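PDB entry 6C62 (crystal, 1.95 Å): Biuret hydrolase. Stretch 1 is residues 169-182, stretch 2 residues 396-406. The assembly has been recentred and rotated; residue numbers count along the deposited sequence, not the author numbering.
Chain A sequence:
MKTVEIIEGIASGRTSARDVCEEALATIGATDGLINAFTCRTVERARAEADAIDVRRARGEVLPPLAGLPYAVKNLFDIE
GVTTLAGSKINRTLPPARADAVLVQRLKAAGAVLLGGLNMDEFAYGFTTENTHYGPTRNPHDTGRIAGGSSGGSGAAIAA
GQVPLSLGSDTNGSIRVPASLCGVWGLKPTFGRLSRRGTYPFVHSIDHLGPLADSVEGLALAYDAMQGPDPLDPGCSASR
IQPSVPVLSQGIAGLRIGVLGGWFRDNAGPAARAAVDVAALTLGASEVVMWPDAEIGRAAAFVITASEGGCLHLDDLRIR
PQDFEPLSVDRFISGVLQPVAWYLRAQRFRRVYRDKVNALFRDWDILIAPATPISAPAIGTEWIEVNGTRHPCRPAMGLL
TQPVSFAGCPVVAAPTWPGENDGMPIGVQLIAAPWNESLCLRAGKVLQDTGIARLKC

Stretch 1 169-182: SDTNGSIRVPASLC
Stretch 2, residues 396-406: AMGLLTQPVSF

The loop that follows the strand at Ser169-Asp170 packs against the turn and the helical segment of stretch 2, which runs on past Phe406, burying 482 Å² in total. Asn172 and Gln402 have their CA atoms 4.4 Å apart, and Gly173 and Thr401 5.0 Å; beyond this crossing, stretch 1 continues into a helix that includes Val177 to Leu181, while a type I turn from Ala396 to Leu399 opens stretch 2.

Arg176 (chi1 m, chi2 t, chi3 m, chi4 164°) points its CA-to-CB bond toward stretch 2 and is held by Asp170 through NE and NH2. With chi1 t and chi2 -46°, Asp170 forms a salt bridge, OD2 lying 2.8 Å from Arg176 NE, and its OD1 accepts from Arg176 NH2, also at 2.8 Å. Asp170 OD2 additionally accepts from Ile175 N at 3.0 Å and from Arg176 N at 3.2 Å, tying the loop to the guanidinium. Thus oriented, Arg176 NH1 donates to Thr401 O (3.0 Å), and NH2 makes a weak bond to Ser405 OG (2.9 Å). Thr401 CB covers one face of the guanidinium, whereas Ser405 OG and Val404 CB lie at its edge.

Thr401 takes chi1 p (48°), placing OG1 2.8 Å from Asn172 O and 3.1 Å from Gly398 O; its single proton has both acceptors within reach. Gly173, at phi/psi 146/-2, leaves room for this hydroxyl: an ideal CB would lie 2.3 Å from Thr401 OG1, and the backbone angles alone call for glycine.

Ser405 (chi1 p, 40°) directs OG to within 2.6 Å of water 1, which is also hydrogen-bonded to Asn172 OD1 (2.8 Å) and Gln402 O (2.7 Å). Asn172 is m, chi2 -56°; Gln402, t,t with chi3 21°, brings NE2 3.2 Å from Asn172 OD1.

At the apolar end, Val177 (t) places CG1 4.2 Å from Met397 CB, and Leu181 (m,t) sets CD1 4.2 Å from Met397 SD; Met397 is m,m with chi3 102°.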

# COMPACT_ATOMS: atom_id res chain seq x y z
N SER A 169 -15.50 -16.41 1.38
CA SER A 169 -14.71 -15.19 1.36
C SER A 169 -15.65 -14.02 1.40
O SER A 169 -16.83 -14.11 1.03
CB SER A 169 -13.75 -15.10 0.15
OG SER A 169 -14.39 -14.73 -1.06
N ASP A 170 -15.12 -12.92 1.91
CA ASP A 170 -15.85 -11.68 2.08
C ASP A 170 -14.92 -10.48 1.84
O ASP A 170 -13.99 -10.22 2.61
CB ASP A 170 -16.48 -11.63 3.52
CG ASP A 170 -17.50 -10.47 3.70
OD1 ASP A 170 -17.18 -9.34 3.28
OD2 ASP A 170 -18.60 -10.69 4.27
N THR A 171 -15.16 -9.77 0.75
CA THR A 171 -14.41 -8.59 0.44
C THR A 171 -15.24 -7.37 0.78
O THR A 171 -14.81 -6.54 1.59
CB THR A 171 -14.00 -8.63 -1.04
OG1 THR A 171 -13.25 -9.80 -1.25
CG2 THR A 171 -13.11 -7.46 -1.41
N ASN A 172 -16.43 -7.31 0.21
CA ASN A 172 -17.39 -6.23 0.42
C ASN A 172 -18.74 -6.75 0.92
O ASN A 172 -19.73 -6.01 0.90
CB ASN A 172 -17.60 -5.54 -0.91
CG ASN A 172 -16.32 -4.86 -1.41
OD1 ASN A 172 -15.73 -4.03 -0.71
ND2 ASN A 172 -15.87 -5.23 -2.64
N GLY A 173 -18.80 -8.00 1.36
CA GLY A 173 -20.02 -8.61 1.86
C GLY A 173 -20.24 -10.07 1.62
O GLY A 173 -21.23 -10.61 2.08
N SER A 174 -19.36 -10.74 0.96
CA SER A 174 -19.65 -12.05 0.42
C SER A 174 -19.76 -13.25 1.36
O SER A 174 -20.05 -14.35 0.88
CB SER A 174 -18.67 -12.34 -0.72
OG SER A 174 -19.09 -11.58 -1.85
N ILE A 175 -19.52 -13.07 2.66
CA ILE A 175 -19.91 -14.03 3.68
C ILE A 175 -21.22 -13.61 4.33
O ILE A 175 -22.16 -14.41 4.51
CB ILE A 175 -18.84 -14.17 4.78
CG1 ILE A 175 -17.68 -15.02 4.27
CG2 ILE A 175 -19.39 -14.80 6.08
CD1 ILE A 175 -16.42 -14.98 5.16
N ARG A 176 -21.26 -12.34 4.70
CA ARG A 176 -22.43 -11.78 5.36
C ARG A 176 -23.70 -11.80 4.51
O ARG A 176 -24.77 -12.07 5.04
CB ARG A 176 -22.08 -10.36 5.87
CG ARG A 176 -21.01 -10.39 6.93
CD ARG A 176 -20.43 -8.99 7.06
NE ARG A 176 -19.61 -8.64 5.90
CZ ARG A 176 -19.23 -7.40 5.60
NH1 ARG A 176 -19.64 -6.40 6.33
NH2 ARG A 176 -18.42 -7.16 4.55
N VAL A 177 -23.61 -11.56 3.21
CA VAL A 177 -24.77 -11.56 2.35
C VAL A 177 -25.43 -12.99 2.25
O VAL A 177 -26.66 -13.12 2.51
CB VAL A 177 -24.45 -10.95 0.96
CG1 VAL A 177 -25.62 -11.13 -0.03
CG2 VAL A 177 -24.13 -9.44 1.11
N PRO A 178 -24.68 -14.04 1.90
CA PRO A 178 -25.30 -15.37 1.91
C PRO A 178 -25.74 -15.86 3.28
O PRO A 178 -26.72 -16.57 3.37
CB PRO A 178 -24.24 -16.31 1.30
CG PRO A 178 -23.00 -15.52 1.23
CD PRO A 178 -23.32 -14.05 1.36
N ALA A 179 -25.05 -15.50 4.34
CA ALA A 179 -25.52 -15.81 5.66
C ALA A 179 -26.90 -15.18 5.88
O ALA A 179 -27.84 -15.86 6.35
CB ALA A 179 -24.56 -15.32 6.75
N SER A 180 -27.02 -13.92 5.50
CA SER A 180 -28.31 -13.21 5.62
C SER A 180 -29.43 -13.88 4.82
O SER A 180 -30.52 -14.17 5.36
CB SER A 180 -28.18 -11.78 5.17
OG SER A 180 -29.34 -11.01 5.37
N LEU A 181 -29.18 -14.06 3.54
CA LEU A 181 -30.15 -14.56 2.62
C LEU A 181 -30.52 -16.04 2.79
O LEU A 181 -31.69 -16.38 2.56
CB LEU A 181 -29.78 -14.24 1.21
CG LEU A 181 -29.56 -12.77 0.89
CD1 LEU A 181 -29.53 -12.58 -0.61
CD2 LEU A 181 -30.65 -11.90 1.50
N CYS A 182 -29.58 -16.88 3.25
CA CYS A 182 -29.83 -18.30 3.51
C CYS A 182 -30.27 -18.61 4.95
O CYS A 182 -30.63 -19.76 5.27
CB CYS A 182 -28.61 -19.14 3.15
SG CYS A 182 -28.36 -19.27 1.38
N ALA A 396 -26.48 -3.78 -5.15
CA ALA A 396 -27.27 -3.32 -3.99
C ALA A 396 -27.27 -4.23 -2.79
O ALA A 396 -27.46 -3.73 -1.67
CB ALA A 396 -28.70 -3.07 -4.38
N MET A 397 -27.15 -5.56 -3.01
CA MET A 397 -27.15 -6.52 -1.90
C MET A 397 -26.06 -6.18 -0.85
O MET A 397 -26.18 -6.55 0.31
CB MET A 397 -26.97 -7.96 -2.41
CG MET A 397 -28.20 -8.61 -3.09
SD MET A 397 -29.68 -8.59 -2.03
CE MET A 397 -30.47 -7.23 -2.82
N GLY A 398 -24.98 -5.50 -1.28
CA GLY A 398 -23.87 -5.16 -0.34
C GLY A 398 -23.84 -3.75 0.21
O GLY A 398 -22.84 -3.31 0.80
N LEU A 399 -24.91 -3.00 0.02
CA LEU A 399 -24.96 -1.61 0.51
C LEU A 399 -24.58 -1.43 2.01
O LEU A 399 -23.95 -0.44 2.38
CB LEU A 399 -26.40 -1.05 0.27
CG LEU A 399 -26.76 -0.58 -1.15
CD1 LEU A 399 -28.25 -0.30 -1.25
CD2 LEU A 399 -26.00 0.65 -1.60
N LEU A 400 -25.04 -2.35 2.84
CA LEU A 400 -24.85 -2.31 4.28
C LEU A 400 -23.56 -3.02 4.77
O LEU A 400 -23.08 -2.75 5.87
CB LEU A 400 -26.03 -2.94 4.97
CG LEU A 400 -27.38 -2.27 4.60
CD1 LEU A 400 -28.57 -3.05 5.16
CD2 LEU A 400 -27.38 -0.83 5.09
N THR A 401 -23.02 -3.90 3.95
CA THR A 401 -21.82 -4.67 4.30
C THR A 401 -20.54 -3.92 3.91
O THR A 401 -19.52 -3.97 4.63
CB THR A 401 -21.82 -6.06 3.63
OG1 THR A 401 -22.14 -5.95 2.24
CG2 THR A 401 -22.82 -6.92 4.25
N GLN A 402 -20.58 -3.26 2.77
CA GLN A 402 -19.40 -2.70 2.13
C GLN A 402 -18.63 -1.64 2.96
O GLN A 402 -17.41 -1.69 2.99
CB GLN A 402 -19.75 -2.19 0.71
CG GLN A 402 -18.53 -1.89 -0.15
CD GLN A 402 -18.78 -1.95 -1.64
OE1 GLN A 402 -19.92 -1.85 -2.08
NE2 GLN A 402 -17.74 -2.23 -2.44
N PRO A 403 -19.32 -0.76 3.68
CA PRO A 403 -18.56 0.22 4.53
C PRO A 403 -17.77 -0.45 5.67
O PRO A 403 -16.73 0.05 6.07
CB PRO A 403 -19.67 1.09 5.13
CG PRO A 403 -20.89 0.90 4.23
CD PRO A 403 -20.77 -0.50 3.72
N VAL A 404 -18.25 -1.58 6.16
CA VAL A 404 -17.69 -2.20 7.36
C VAL A 404 -16.44 -3.04 7.10
O VAL A 404 -15.42 -2.92 7.81
CB VAL A 404 -18.78 -3.07 8.05
CG1 VAL A 404 -18.20 -3.73 9.29
CG2 VAL A 404 -20.03 -2.23 8.36
N SER A 405 -16.47 -3.84 6.05
CA SER A 405 -15.28 -4.57 5.62
C SER A 405 -14.13 -3.66 5.15
O SER A 405 -12.99 -4.05 5.21
CB SER A 405 -15.66 -5.62 4.54
OG SER A 405 -16.60 -5.06 3.69
N PHE A 406 -14.44 -2.43 4.74
CA PHE A 406 -13.41 -1.53 4.26
C PHE A 406 -12.45 -1.09 5.40
O PHE A 406 -11.26 -0.91 5.20
CB PHE A 406 -14.05 -0.34 3.59
CG PHE A 406 -13.08 0.52 2.84
CD1 PHE A 406 -12.23 -0.04 1.89
CD2 PHE A 406 -12.97 1.88 3.10
CE1 PHE A 406 -11.27 0.73 1.23
CE2 PHE A 406 -12.02 2.63 2.45
CZ PHE A 406 -11.22 2.09 1.48
O HOH W 1 -15.61 -3.39 1.97